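Local coordinates for protein ribonucleoside-diphosphate reductase small chain 2 (Saccharomyces cerevisiae, PDB 1JK0) that serves as a small subunit of the reductase that makes deoxyribonucleotides from ribonucleotides, and is required for folding its partner small chain and assembly with the large subunits, at residues B[27-37]-B[106-114]. Numbering follows the deposited sequence.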
ATOM      1  N   LEU B  27      -6.770  17.228 -12.335  1.00 43.77           N
ATOM      2  CA  LEU B  27      -5.776  16.462 -11.600  1.00 43.72           C
ATOM      3  C   LEU B  27      -6.186  16.334 -10.140  1.00 45.39           C
ATOM      4  O   LEU B  27      -6.180  15.248  -9.577  1.00 45.89           O
ATOM      5  CB  LEU B  27      -4.429  17.179 -11.707  1.00 41.47           C
ATOM      6  CG  LEU B  27      -3.153  16.358 -11.872  1.00 39.68           C
ATOM      7  CD1 LEU B  27      -3.277  15.454 -13.072  1.00 37.55           C
ATOM      8  CD2 LEU B  27      -1.976  17.291 -12.029  1.00 38.53           C
ATOM      9  N   LEU B  28      -6.545  17.462  -9.540  1.00 48.59           N
ATOM     10  CA  LEU B  28      -6.960  17.510  -8.141  1.00 50.90           C
ATOM     11  C   LEU B  28      -8.429  17.195  -8.026  1.00 53.85           C
ATOM     12  O   LEU B  28      -8.944  16.953  -6.937  1.00 53.75           O
ATOM     13  CB  LEU B  28      -6.723  18.902  -7.577  1.00 47.98           C
ATOM     14  CG  LEU B  28      -5.277  19.366  -7.673  1.00 47.34           C
ATOM     15  CD1 LEU B  28      -5.223  20.872  -7.457  1.00 46.20           C
ATOM     16  CD2 LEU B  28      -4.431  18.606  -6.653  1.00 45.75           C
ATOM     17  N   MET B  29      -9.096  17.211  -9.169  1.00 58.70           N
ATOM     18  CA  MET B  29     -10.523  16.955  -9.236  1.00 63.58           C
ATOM     19  C   MET B  29     -10.841  15.484  -9.056  1.00 66.13           C
ATOM     20  O   MET B  29      -9.949  14.642  -8.948  1.00 67.01           O
ATOM     21  CB  MET B  29     -11.062  17.425 -10.584  1.00 64.89           C
ATOM     22  CG  MET B  29     -12.245  18.359 -10.509  1.00 66.24           C
ATOM     23  SD  MET B  29     -12.514  19.122 -12.122  1.00 69.27           S
ATOM     24  CE  MET B  29     -13.345  17.760 -12.996  1.00 67.92           C
ATOM     25  N   GLU B  30     -12.137  15.191  -9.036  1.00 69.36           N
ATOM     26  CA  GLU B  30     -12.628  13.831  -8.878  1.00 71.14           C
ATOM     27  C   GLU B  30     -12.412  13.011 -10.143  1.00 71.89           C
ATOM     28  O   GLU B  30     -12.136  13.550 -11.218  1.00 72.21           O
ATOM     29  CB  GLU B  30     -14.121  13.852  -8.537  1.00 71.87           C
ATOM     30  CG  GLU B  30     -14.457  14.562  -7.235  1.00 72.13           C
ATOM     31  CD  GLU B  30     -15.955  14.664  -7.010  1.00 73.81           C
ATOM     32  OE1 GLU B  30     -16.653  13.638  -7.195  1.00 74.19           O
ATOM     33  OE2 GLU B  30     -16.433  15.762  -6.635  1.00 73.22           O
ATOM     34  N   ASN B  31     -12.538  11.697  -9.987  1.00 73.12           N
ATOM     35  CA  ASN B  31     -12.384  10.730 -11.076  1.00 73.80           C
ATOM     36  C   ASN B  31     -13.482   9.680 -10.893  1.00 73.01           C
ATOM     37  O   ASN B  31     -13.557   8.711 -11.642  1.00 73.56           O
ATOM     38  CB  ASN B  31     -10.993  10.056 -11.012  1.00 74.58           C
ATOM     39  CG  ASN B  31      -9.984  10.659 -12.004  1.00 75.59           C
ATOM     40  OD1 ASN B  31      -9.770  11.879 -12.043  1.00 74.80           O
ATOM     41  ND2 ASN B  31      -9.353   9.793 -12.798  1.00 74.10           N
ATOM     42  N   SER B  32     -14.320   9.895  -9.879  1.00 71.43           N
ATOM     43  CA  SER B  32     -15.427   9.007  -9.532  1.00 70.25           C
ATOM     44  C   SER B  32     -16.055   8.280 -10.724  1.00 70.08           C
ATOM     45  O   SER B  32     -15.934   8.721 -11.869  1.00 70.98           O
ATOM     46  CB  SER B  32     -16.511   9.811  -8.797  1.00 70.17           C
ATOM     47  OG  SER B  32     -17.651   9.023  -8.494  1.00 67.49           O
ATOM     48  N   ARG B  33     -16.721   7.162 -10.434  1.00 68.52           N
ATOM     49  CA  ARG B  33     -17.413   6.342 -11.431  1.00 65.96           C
ATOM     50  C   ARG B  33     -16.525   5.466 -12.321  1.00 63.24           C
ATOM     51  O   ARG B  33     -17.049   4.664 -13.097  1.00 62.83           O
ATOM     52  CB  ARG B  33     -18.298   7.228 -12.321  1.00 68.66           C
ATOM     53  CG  ARG B  33     -19.494   6.507 -12.952  1.00 71.39           C
ATOM     54  CD  ARG B  33     -20.459   6.048 -11.867  1.00 73.06           C
ATOM     55  NE  ARG B  33     -21.601   5.308 -12.392  1.00 74.26           N
ATOM     56  CZ  ARG B  33     -22.451   4.625 -11.629  1.00 75.08           C
ATOM     57  NH1 ARG B  33     -22.280   4.596 -10.311  1.00 74.93           N
ATOM     58  NH2 ARG B  33     -23.467   3.970 -12.181  1.00 75.18           N
ATOM     59  N   ARG B  34     -15.199   5.613 -12.226  1.00 58.68           N
ATOM     60  CA  ARG B  34     -14.295   4.792 -13.040  1.00 54.60           C
ATOM     61  C   ARG B  34     -13.928   3.489 -12.315  1.00 53.83           C
ATOM     62  O   ARG B  34     -12.897   3.392 -11.658  1.00 54.47           O
ATOM     63  CB  ARG B  34     -13.022   5.571 -13.414  1.00 49.63           C
ATOM     64  CG  ARG B  34     -11.944   4.686 -14.033  1.00 44.56           C
ATOM     65  CD  ARG B  34     -11.058   5.388 -15.057  1.00 40.73           C
ATOM     66  NE  ARG B  34     -10.122   6.352 -14.487  1.00 33.92           N
ATOM     67  CZ  ARG B  34      -8.800   6.312 -14.648  1.00 31.20           C
ATOM     68  NH1 ARG B  34      -8.218   5.339 -15.357  1.00 21.98           N
ATOM     69  NH2 ARG B  34      -8.061   7.285 -14.128  1.00 30.67           N
ATOM     70  N   PHE B  35     -14.783   2.483 -12.453  1.00 52.65           N
ATOM     71  CA  PHE B  35     -14.570   1.200 -11.795  1.00 51.96           C
ATOM     72  C   PHE B  35     -13.368   0.477 -12.360  1.00 50.27           C
ATOM     73  O   PHE B  35     -12.395   0.213 -11.660  1.00 50.78           O
ATOM     74  CB  PHE B  35     -15.818   0.345 -11.947  1.00 53.49           C
ATOM     75  CG  PHE B  35     -17.077   1.070 -11.586  1.00 55.21           C
ATOM     76  CD1 PHE B  35     -17.988   1.447 -12.571  1.00 56.15           C
ATOM     77  CD2 PHE B  35     -17.329   1.423 -10.263  1.00 54.81           C
ATOM     78  CE1 PHE B  35     -19.135   2.169 -12.242  1.00 56.21           C
ATOM     79  CE2 PHE B  35     -18.465   2.142  -9.924  1.00 55.44           C
ATOM     80  CZ  PHE B  35     -19.373   2.517 -10.917  1.00 56.19           C
ATOM     81  N   VAL B  36     -13.459   0.131 -13.632  1.00 48.99           N
ATOM     82  CA  VAL B  36     -12.367  -0.529 -14.309  1.00 47.09           C
ATOM     83  C   VAL B  36     -11.365   0.597 -14.527  1.00 45.39           C
ATOM     84  O   VAL B  36     -11.749   1.741 -14.757  1.00 46.31           O
ATOM     85  CB  VAL B  36     -12.838  -1.093 -15.655  1.00 47.99           C
ATOM     86  CG1 VAL B  36     -11.682  -1.762 -16.385  1.00 50.30           C
ATOM     87  CG2 VAL B  36     -13.964  -2.069 -15.419  1.00 48.09           C
ATOM     88  N   MET B  37     -10.083   0.300 -14.454  1.00 42.45           N
ATOM     89  CA  MET B  37      -9.119   1.359 -14.623  1.00 40.63           C
ATOM     90  C   MET B  37      -8.231   1.211 -15.831  1.00 39.87           C
ATOM     91  O   MET B  37      -7.450   2.111 -16.130  1.00 37.48           O
ATOM     92  CB  MET B  37      -8.245   1.437 -13.382  1.00 41.95           C
ATOM     93  CG  MET B  37      -7.263   0.309 -13.270  1.00 43.94           C
ATOM     94  SD  MET B  37      -5.592   0.900 -13.511  1.00 49.11           S
ATOM     95  CE  MET B  37      -4.894   0.564 -11.916  1.00 46.77           C
ATOM     96  N   ALA B 106      -2.761  11.835  -1.548  1.00 27.70           N
ATOM     97  CA  ALA B 106      -4.156  11.997  -1.186  1.00 28.46           C
ATOM     98  C   ALA B 106      -4.820  13.093  -2.020  1.00 30.86           C
ATOM     99  O   ALA B 106      -6.041  13.109  -2.198  1.00 32.11           O
ATOM    100  CB  ALA B 106      -4.267  12.324   0.290  1.00 26.59           C
ATOM    101  N   GLN B 107      -4.014  14.002  -2.547  1.00 30.97           N
ATOM    102  CA  GLN B 107      -4.542  15.088  -3.345  1.00 30.76           C
ATOM    103  C   GLN B 107      -4.684  14.725  -4.816  1.00 31.32           C
ATOM    104  O   GLN B 107      -5.551  15.250  -5.513  1.00 33.29           O
ATOM    105  CB  GLN B 107      -3.637  16.294  -3.191  1.00 32.53           C
ATOM    106  CG  GLN B 107      -3.375  16.648  -1.753  1.00 33.85           C
ATOM    107  CD  GLN B 107      -2.752  18.003  -1.609  1.00 33.80           C
ATOM    108  OE1 GLN B 107      -3.366  19.005  -1.958  1.00 36.09           O
ATOM    109  NE2 GLN B 107      -1.524  18.049  -1.097  1.00 33.24           N
ATOM    110  N   LEU B 108      -3.826  13.829  -5.283  1.00 30.11           N
ATOM    111  CA  LEU B 108      -3.834  13.382  -6.666  1.00 28.79           C
ATOM    112  C   LEU B 108      -4.924  12.320  -6.836  1.00 31.24           C
ATOM    113  O   LEU B 108      -4.703  11.143  -6.540  1.00 33.45           O
ATOM    114  CB  LEU B 108      -2.465  12.806  -6.993  1.00 24.20           C
ATOM    115  CG  LEU B 108      -2.180  12.552  -8.464  1.00 23.96           C
ATOM    116  CD1 LEU B 108      -2.381  13.808  -9.283  1.00 19.07           C
ATOM    117  CD2 LEU B 108      -0.771  12.051  -8.593  1.00 20.80           C
ATOM    118  N   GLN B 109      -6.092  12.733  -7.328  1.00 32.30           N
ATOM    119  CA  GLN B 109      -7.238  11.832  -7.482  1.00 32.93           C
ATOM    120  C   GLN B 109      -7.320  10.867  -8.674  1.00 32.63           C
ATOM    121  O   GLN B 109      -8.171  11.039  -9.547  1.00 34.97           O
ATOM    122  CB  GLN B 109      -8.537  12.647  -7.447  1.00 34.25           C
ATOM    123  CG  GLN B 109      -8.685  13.552  -6.228  1.00 38.96           C
ATOM    124  CD  GLN B 109      -8.843  12.780  -4.928  1.00 41.16           C
ATOM    125  OE1 GLN B 109      -9.877  12.152  -4.678  1.00 42.11           O
ATOM    126  NE2 GLN B 109      -7.808  12.817  -4.094  1.00 42.97           N
ATOM    127  N   ASN B 110      -6.456   9.857  -8.717  1.00 30.30           N
ATOM    128  CA  ASN B 110      -6.513   8.844  -9.767  1.00 27.79           C
ATOM    129  C   ASN B 110      -5.604   7.646  -9.476  1.00 28.15           C
ATOM    130  O   ASN B 110      -4.564   7.773  -8.817  1.00 25.54           O
ATOM    131  CB  ASN B 110      -6.221   9.440 -11.149  1.00 27.61           C
ATOM    132  CG  ASN B 110      -4.860  10.062 -11.247  1.00 30.63           C
ATOM    133  OD1 ASN B 110      -4.685  11.237 -10.940  1.00 33.73           O
ATOM    134  ND2 ASN B 110      -3.874   9.277 -11.677  1.00 30.91           N
ATOM    135  N   PRO B 111      -5.992   6.457  -9.974  1.00 27.32           N
ATOM    136  CA  PRO B 111      -5.258   5.201  -9.787  1.00 25.84           C
ATOM    137  C   PRO B 111      -3.840   5.285 -10.312  1.00 27.06           C
ATOM    138  O   PRO B 111      -2.915   4.719  -9.728  1.00 29.77           O
ATOM    139  CB  PRO B 111      -6.077   4.189 -10.582  1.00 26.99           C
ATOM    140  CG  PRO B 111      -7.402   4.883 -10.842  1.00 28.21           C
ATOM    141  CD  PRO B 111      -7.019   6.302 -11.017  1.00 26.67           C
ATOM    142  N   GLU B 112      -3.667   5.981 -11.428  1.00 25.41           N
ATOM    143  CA  GLU B 112      -2.347   6.114 -12.016  1.00 24.65           C
ATOM    144  C   GLU B 112      -1.389   6.760 -10.999  1.00 25.23           C
ATOM    145  O   GLU B 112      -0.411   6.136 -10.587  1.00 23.60           O
ATOM    146  CB  GLU B 112      -2.430   6.933 -13.316  1.00 24.74           C
ATOM    147  CG  GLU B 112      -3.181   6.248 -14.496  1.00 21.14           C
ATOM    148  CD  GLU B 112      -4.666   6.664 -14.644  1.00 22.32           C
ATOM    149  OE1 GLU B 112      -5.209   6.522 -15.771  1.00 20.00           O
ATOM    150  OE2 GLU B 112      -5.292   7.109 -13.643  1.00 18.44           O
ATOM    151  N   GLY B 113      -1.691   7.988 -10.570  1.00 25.08           N
ATOM    152  CA  GLY B 113      -0.847   8.687  -9.608  1.00 22.17           C
ATOM    153  C   GLY B 113      -0.636   8.001  -8.265  1.00 21.90           C
ATOM    154  O   GLY B 113       0.492   7.913  -7.766  1.00 22.38           O
ATOM    155  N   LYS B 114      -1.706   7.510  -7.658  1.00 20.83           N
ATOM    156  CA  LYS B 114      -1.560   6.852  -6.369  1.00 19.63           C
ATOM    157  C   LYS B 114      -0.710   5.596  -6.477  1.00 20.63           C
ATOM    158  O   LYS B 114      -0.085   5.182  -5.509  1.00 23.10           O
ATOM    159  CB  LYS B 114      -2.924   6.510  -5.786  1.00 18.02           C
ATOM    160  CG  LYS B 114      -3.756   7.707  -5.448  1.00 18.14           C
ATOM    161  CD  LYS B 114      -5.172   7.282  -5.092  1.00 18.86           C
ATOM    162  CE  LYS B 114      -6.113   8.477  -5.105  1.00 18.57           C
ATOM    163  NZ  LYS B 114      -5.780   9.472  -4.048  1.00 18.97           N
TER
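Arg34 and Glu112 meet almost at a right angle, the guanidinium gripping the carboxylate end-on, their planes 47° apart. Arg34 NH2 lies 2.8 Å from Glu112 OE2 and meets the syn lone pair of that oxygen, while a longer bond, from Arg34 NH1 to Glu112 OE1 at 3.3 Å, arrives from above the carboxylate plane. Arginine suits the place because its long chain, bent at chi2 and chi3, carries two donors from loop to helix and still leaves one face with Pro111 CG over its rim. Asn110 ND2 gives OE2 a second bond, and OE1 also accepts from the backbone N of Lys41 and Tyr42. A leucine in place of Glu112 would probably leave the Arg34 charge without its mate and those amides without their acceptor. The contact ties the loop before helix 43-54 to the link between helices 101-107 and 111-138 of the ferritin-like fold; Asn110 sits at the N-cap position and Pro111 fills the first turn, where no amide hydrogen is needed. Past the guanidinium, Met37 CE packs on Pro111 CB at 4.0 Å. Leu27 CG rests 3.7 Å from Leu108 CD1, branched apolar chains suiting a buried spot where Leu108 also meets Phe226 and Leu230.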